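Local coordinates for protein cytochrome (Paracoccus pantotrophus, PDB 2XTS) that carries a covalently bound haem c in the SoxD subunit of the sulfane dehydrogenase SoxCD, probably passing on electrons from the molybdenum subunit during oxidation of protein-bound sulfur, at the interface of chains C and A and the interface of chains C and B. Coordinates in Å, arbitrary orientation; residue numbers count along the deposited sequence, not the author numbering. Chains: chain A/B, Cytochrome; chain C, Sulfite dehydrogenase.

Contact 1: the interface of chains C and A. Residues chain C 3-5, 8-9; chain A 7, 10, 12-13.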
loop_
_atom_site.group_PDB
_atom_site.type_symbol
_atom_site.label_atom_id
_atom_site.label_comp_id
_atom_site.label_asym_id
_atom_site.label_seq_id
_atom_site.Cartn_x
_atom_site.Cartn_y
_atom_site.Cartn_z
ATOM N N THR C 3 41.069 -12.367 -5.799
ATOM C CA THR C 3 40.584 -12.018 -4.441
ATOM C C THR C 3 39.089 -12.299 -4.154
ATOM O O THR C 3 38.233 -11.432 -4.337
ATOM C CB THR C 3 40.972 -10.592 -3.990
ATOM O OG1 THR C 3 40.761 -10.487 -2.578
ATOM C CG2 THR C 3 40.165 -9.516 -4.705
ATOM N N PRO C 4 38.780 -13.513 -3.674
ATOM C CA PRO C 4 37.366 -13.843 -3.447
ATOM C C PRO C 4 36.712 -13.034 -2.340
ATOM O O PRO C 4 37.357 -12.716 -1.338
ATOM C CB PRO C 4 37.418 -15.320 -3.075
ATOM C CG PRO C 4 38.671 -15.825 -3.708
ATOM C CD PRO C 4 39.637 -14.703 -3.533
ATOM N N ASP C 5 35.433 -12.726 -2.524
ATOM C CA ASP C 5 34.717 -11.893 -1.578
ATOM C C ASP C 5 34.237 -12.762 -0.421
ATOM O O ASP C 5 33.444 -13.680 -0.644
ATOM C CB ASP C 5 33.542 -11.206 -2.290
ATOM C CG ASP C 5 32.827 -10.198 -1.434
ATOM O OD1 ASP C 5 32.922 -10.259 -0.203
ATOM O OD2 ASP C 5 32.147 -9.332 -2.019
ATOM N N ILE C 8 30.737 -14.019 0.220
ATOM C CA ILE C 8 30.316 -15.217 -0.519
ATOM C C ILE C 8 31.085 -16.458 -0.033
ATOM O O ILE C 8 30.507 -17.504 0.228
ATOM C CB ILE C 8 30.521 -15.051 -2.048
ATOM C CG1 ILE C 8 29.643 -13.898 -2.567
ATOM C CG2 ILE C 8 30.252 -16.380 -2.777
ATOM C CD1 ILE C 8 29.989 -13.467 -3.968
ATOM N N THR C 9 32.404 -16.358 0.101
ATOM C CA THR C 9 33.181 -17.560 0.391
ATOM C C THR C 9 33.117 -18.018 1.843
ATOM O O THR C 9 33.407 -19.184 2.113
ATOM C CB THR C 9 34.670 -17.419 0.012
ATOM O OG1 THR C 9 35.233 -16.332 0.755
ATOM C CG2 THR C 9 34.845 -17.242 -1.499
ATOM N N ARG A 7 30.399 -8.123 -12.084
ATOM C CA ARG A 7 31.766 -8.555 -12.350
ATOM C C ARG A 7 31.807 -10.070 -12.335
ATOM O O ARG A 7 30.911 -10.731 -11.810
ATOM C CB ARG A 7 32.744 -7.912 -11.361
ATOM C CG ARG A 7 32.427 -8.130 -9.915
ATOM C CD ARG A 7 33.087 -9.335 -9.389
ATOM N NE ARG A 7 32.838 -9.546 -7.967
ATOM C CZ ARG A 7 33.087 -10.693 -7.352
ATOM N NH1 ARG A 7 33.576 -11.721 -8.036
ATOM N NH2 ARG A 7 32.811 -10.817 -6.063
ATOM N N LEU A 10 34.292 -15.568 -9.268
ATOM C CA LEU A 10 35.503 -16.388 -9.167
ATOM C C LEU A 10 35.169 -17.840 -8.850
ATOM O O LEU A 10 34.138 -18.123 -8.228
ATOM C CB LEU A 10 36.438 -15.809 -8.104
ATOM C CG LEU A 10 36.948 -14.398 -8.393
ATOM C CD1 LEU A 10 37.852 -13.953 -7.261
ATOM C CD2 LEU A 10 37.659 -14.367 -9.746
ATOM N N GLU A 12 36.221 -19.862 -6.543
ATOM C CA GLU A 12 36.022 -20.060 -5.107
ATOM C C GLU A 12 34.620 -19.615 -4.675
ATOM O O GLU A 12 34.051 -20.168 -3.747
ATOM C CB GLU A 12 37.060 -19.256 -4.291
ATOM C CG GLU A 12 38.521 -19.665 -4.390
ATOM C CD GLU A 12 39.245 -19.154 -5.637
ATOM O OE1 GLU A 12 38.665 -18.472 -6.522
ATOM O OE2 GLU A 12 40.432 -19.478 -5.741
ATOM N N GLU A 13 34.136 -18.542 -5.290
ATOM C CA GLU A 13 32.816 -17.994 -4.968
ATOM C C GLU A 13 31.705 -18.914 -5.472
ATOM O O GLU A 13 30.759 -19.237 -4.752
ATOM C CB GLU A 13 32.676 -16.612 -5.574
ATOM C CG GLU A 13 33.570 -15.584 -4.904
ATOM C CD GLU A 13 33.678 -14.259 -5.644
ATOM O OE1 GLU A 13 33.459 -14.202 -6.891
ATOM O OE2 GLU A 13 34.054 -13.279 -4.960
HETATM O O HOH W 1 36.081 -11.267 -5.763
HETATM O O HOH W 2 31.888 -8.804 -4.501
#
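A:Glu13 meets the N-terminal tail of chain C with both its carboxylate and its aliphatic stem, and it buries more surface than any other residue here. Its OE2 accepts the backbone N-H of C:Asp5 at 2.9 Å, a nearly straight bond (166° at the hydrogen) arriving on the anti side of the oxygen. A:Arg7 grips the carboxylate end-on: NH2 comes to OE2 from the syn side, tilted well out of the carboxylate plane, while A:Arg7 NH1 stands 2.7 Å from A:Glu13 OE1, on its syn lone pair, in a salt bridge. OE1 also accepts the backbone N of A:Leu10; each oxygen thus accepts from more than one protein donor, which should restrain the carboxylate's rotation. The side chain runs extended beyond CG (chi2 168°), which carries the acid out to the tail while CB lies 3.7 Å from the CG2 methyl of C:Ile8. C:Pro4 packs its ring carbon CG 3.8 Å from CB of A:Glu12, whose chain bends at chi2 (80°) and brings the whole stem round this one ring atom. One water links C:Thr3 O to A:Glu13 OE2. Another joins C:Asp5 OD2 to A:Arg7 NH2, which stand 4.4 Å apart, too far for direct contact, though the opposite charges may still attract. In the fold, the tail leading into helix 6-9 of chain C lies against short strand 7-8 and the start of helix 11-17 of the cytochrome subunit.

Contact 2: the interface of chains C and B. Residues chain C 249, 365; chain B 70, 72-73, 75, 82.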
loop_
_atom_site.group_PDB
_atom_site.type_symbol
_atom_site.label_atom_id
_atom_site.label_comp_id
_atom_site.label_asym_id
_atom_site.label_seq_id
_atom_site.Cartn_x
_atom_site.Cartn_y
_atom_site.Cartn_z
ATOM N N LEU C 249 -3.211 34.920 -5.518
ATOM C CA LEU C 249 -3.052 36.330 -5.815
ATOM C C LEU C 249 -2.322 36.501 -7.139
ATOM O O LEU C 249 -1.296 35.847 -7.383
ATOM C CB LEU C 249 -2.309 37.034 -4.677
ATOM C CG LEU C 249 -2.160 38.552 -4.725
ATOM C CD1 LEU C 249 -3.513 39.222 -4.591
ATOM C CD2 LEU C 249 -1.228 39.014 -3.647
ATOM N N ASN C 365 3.362 35.694 -6.509
ATOM C CA ASN C 365 2.666 35.612 -5.223
ATOM C C ASN C 365 1.406 34.720 -5.238
ATOM O O ASN C 365 0.535 34.855 -4.385
ATOM C CB ASN C 365 2.358 37.020 -4.704
ATOM C CG ASN C 365 3.620 37.787 -4.307
ATOM O OD1 ASN C 365 3.884 38.889 -4.794
ATOM N ND2 ASN C 365 4.373 37.214 -3.407
ATOM N N LEU B 70 -1.504 44.731 -2.033
ATOM C CA LEU B 70 -1.694 43.470 -2.775
ATOM C C LEU B 70 -0.903 43.446 -4.081
ATOM O O LEU B 70 -0.817 42.394 -4.700
ATOM C CB LEU B 70 -3.179 43.191 -3.031
ATOM C CG LEU B 70 -4.051 43.066 -1.780
ATOM C CD1 LEU B 70 -5.483 42.721 -2.192
ATOM C CD2 LEU B 70 -3.512 42.020 -0.798
ATOM N N ASP B 72 2.349 44.873 -3.923
ATOM C CA ASP B 72 3.718 44.985 -3.388
ATOM C C ASP B 72 4.518 43.692 -3.629
ATOM O O ASP B 72 3.937 42.624 -3.824
ATOM C CB ASP B 72 3.694 45.254 -1.869
ATOM C CG ASP B 72 3.196 46.640 -1.507
ATOM O OD1 ASP B 72 2.920 47.454 -2.410
ATOM O OD2 ASP B 72 3.085 46.899 -0.287
ATOM N N PRO B 73 5.864 43.766 -3.584
ATOM C CA PRO B 73 6.654 42.543 -3.680
ATOM C C PRO B 73 6.253 41.477 -2.633
ATOM O O PRO B 73 6.215 40.284 -2.944
ATOM C CB PRO B 73 8.091 43.043 -3.480
ATOM C CG PRO B 73 8.052 44.452 -3.996
ATOM C CD PRO B 73 6.698 44.980 -3.617
ATOM N N PRO B 75 3.066 41.060 -0.319
ATOM C CA PRO B 75 1.782 41.511 0.194
ATOM C C PRO B 75 1.505 41.100 1.631
ATOM O O PRO B 75 1.972 40.049 2.098
ATOM C CB PRO B 75 0.783 40.814 -0.739
ATOM C CG PRO B 75 1.520 40.660 -2.022
ATOM C CD PRO B 75 2.909 40.273 -1.560
ATOM N N TYR B 82 -7.569 42.078 2.494
ATOM C CA TYR B 82 -7.727 40.972 1.567
ATOM C C TYR B 82 -9.038 40.212 1.644
ATOM O O TYR B 82 -9.513 39.750 0.614
ATOM C CB TYR B 82 -6.580 39.986 1.752
ATOM C CG TYR B 82 -6.474 38.881 0.726
ATOM C CD1 TYR B 82 -6.186 39.168 -0.595
ATOM C CD2 TYR B 82 -6.621 37.562 1.079
ATOM C CE1 TYR B 82 -6.049 38.163 -1.544
ATOM C CE2 TYR B 82 -6.498 36.543 0.140
ATOM C CZ TYR B 82 -6.206 36.843 -1.185
ATOM O OH TYR B 82 -6.035 35.862 -2.133
HETATM O O HOH W 3 3.976 41.740 -6.436
#
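C:Leu249 presses its CD2 methyl against the ring of B:Pro75, 3.6 Å from CG, and this is the tight part of a small, largely apolar patch. With CG anti to the backbone N (chi1 -174°), the leucine directs its branched end at the cytochrome subunit, where CD2 also lies 3.6 Å from the carbonyl oxygen O of B:Leu70. The other methyl, CD1, reaches CE1 of B:Tyr82 more distantly, at 4.1 Å, the two side chains passing in opposite directions. On the leucine's other flank, C:Asn365 comes tip to tip with B:Pro75, the amide carbon C:Asn365 CG lying 3.8 Å from the ring carbon B:Pro75 CD.

Beyond the proline the contact becomes looser and wetter. The amide oxygen OD1 of C:Asn365 is 3.3 Å from the carbonyl oxygen O of B:Pro73, an approach of two acceptors that forms no bond. A water mediates instead, 2.8 Å from B:Asp72 O and at a longer 3.3 Å from C:Asn365 OD1, and no direct polar bond joins the chains here. The cytochrome side is loop, formed by residues between 70 and 75 and, at the end of the segment 79-82, by B:Tyr82; chain C contributes the end of short strand 248-249 and the loop that follows helix 355-362.

Contact 3: the interface of chains C and B. Residues chain C 357, 361; chain B 154-155, 158-159.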
loop_
_atom_site.group_PDB
_atom_site.type_symbol
_atom_site.label_atom_id
_atom_site.label_comp_id
_atom_site.label_asym_id
_atom_site.label_seq_id
_atom_site.Cartn_x
_atom_site.Cartn_y
_atom_site.Cartn_z
ATOM N N ALA C 357 7.116 30.284 -17.509
ATOM C CA ALA C 357 5.858 30.431 -18.249
ATOM C C ALA C 357 4.694 30.713 -17.291
ATOM O O ALA C 357 3.801 31.509 -17.591
ATOM C CB ALA C 357 5.562 29.195 -19.121
ATOM N N ILE C 361 2.423 34.790 -16.415
ATOM C CA ILE C 361 0.985 35.008 -16.295
ATOM C C ILE C 361 0.566 35.378 -14.880
ATOM O O ILE C 361 -0.271 36.248 -14.681
ATOM C CB ILE C 361 0.214 33.750 -16.762
ATOM C CG1 ILE C 361 0.530 33.480 -18.240
ATOM C CG2 ILE C 361 -1.291 33.918 -16.556
ATOM C CD1 ILE C 361 0.003 32.195 -18.759
ATOM N N THR B 154 -7.020 31.444 -19.783
ATOM C CA THR B 154 -5.771 32.171 -19.721
ATOM C C THR B 154 -4.506 31.295 -19.694
ATOM O O THR B 154 -3.404 31.813 -19.893
ATOM C CB THR B 154 -5.745 33.064 -18.464
ATOM O OG1 THR B 154 -5.893 32.236 -17.291
ATOM C CG2 THR B 154 -6.856 34.108 -18.527
ATOM N N GLU B 155 -4.648 29.989 -19.460
ATOM C CA GLU B 155 -3.491 29.093 -19.406
ATOM C C GLU B 155 -3.647 27.850 -20.292
ATOM O O GLU B 155 -2.761 27.524 -21.063
ATOM C CB GLU B 155 -3.164 28.682 -17.964
ATOM C CG GLU B 155 -2.831 29.868 -17.087
ATOM C CD GLU B 155 -2.391 29.510 -15.684
ATOM O OE1 GLU B 155 -2.010 28.350 -15.440
ATOM O OE2 GLU B 155 -2.380 30.449 -14.849
ATOM N N LEU B 158 -2.844 28.086 -24.007
ATOM C CA LEU B 158 -1.435 28.371 -24.249
ATOM C C LEU B 158 -0.567 27.131 -24.018
ATOM O O LEU B 158 0.386 26.877 -24.760
ATOM C CB LEU B 158 -0.947 29.523 -23.359
ATOM C CG LEU B 158 -1.623 30.885 -23.499
ATOM C CD1 LEU B 158 -0.904 31.879 -22.595
ATOM C CD2 LEU B 158 -1.676 31.379 -24.917
ATOM N N PHE B 159 -0.895 26.360 -22.981
ATOM C CA PHE B 159 -0.076 25.251 -22.549
ATOM C C PHE B 159 -0.453 23.955 -23.249
ATOM O O PHE B 159 0.211 22.951 -23.082
ATOM C CB PHE B 159 -0.149 25.075 -21.031
ATOM C CG PHE B 159 0.331 26.266 -20.231
ATOM C CD1 PHE B 159 1.213 27.208 -20.761
ATOM C CD2 PHE B 159 -0.063 26.401 -18.907
ATOM C CE1 PHE B 159 1.641 28.281 -20.008
ATOM C CE2 PHE B 159 0.404 27.469 -18.135
ATOM C CZ PHE B 159 1.241 28.420 -18.703
#
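Helix 355-362 of chain C presents C:Ala357 and C:Ile361, one turn apart with helical backbone angles (C:Ala357 phi/psi -64/-40°), to a segment of the c-type cytochrome subunit where helix 151-154 gives way, through B:Glu155, to helix 156-159. The cytochrome chain is a fragment of the longer SoxD protein that contains a haem c-binding part. C:Ile361 carries the contact and buries 71 Å², far more than any other residue of the patch, and no polar bond crosses here. Its long branch is extended (chi2 172°) and delivers the CD1 methyl into a group of cytochrome atoms: 3.6 Å from the backbone oxygen O of B:Thr154, 4.0 Å from CD1 of B:Leu158 and 4.0 Å from CZ at the tip of the B:Phe159 ring. The stem of B:Glu155 adds its CG, also 4.0 Å from CD1 of C:Ile361, crossing the isoleucine at a slant. The shorter branch of C:Ile361, CG2, faces the carboxylate end of the same glutamate, 4.0 Å from B:Glu155 OE2. C:Ala357 touches more lightly, its CB 4.1 Å from CE1 of B:Phe159; the rim of the phenyl ring thus spans both helix residues.

Contacts 2 and 3 lie about 20 Å apart, measured between the centres of their C-alpha atoms, and join chain C to the same cytochrome, chain B. Helix 355-362 supplies contact 3, and the loop just after it part of contact 2. By the same measure contact 1 stands about 65 Å from contact 2 and 59 Å from contact 3, where the N-terminal tail of chain C reaches the other cytochrome, chain A. One SoxC chain therefore touches both SoxD subunits, by a direct hydrogen bond and water bridges in contact 1 and mainly apolar packing in contacts 2 and 3, which could help hold the two halves together if the deposited assembly is the biological one.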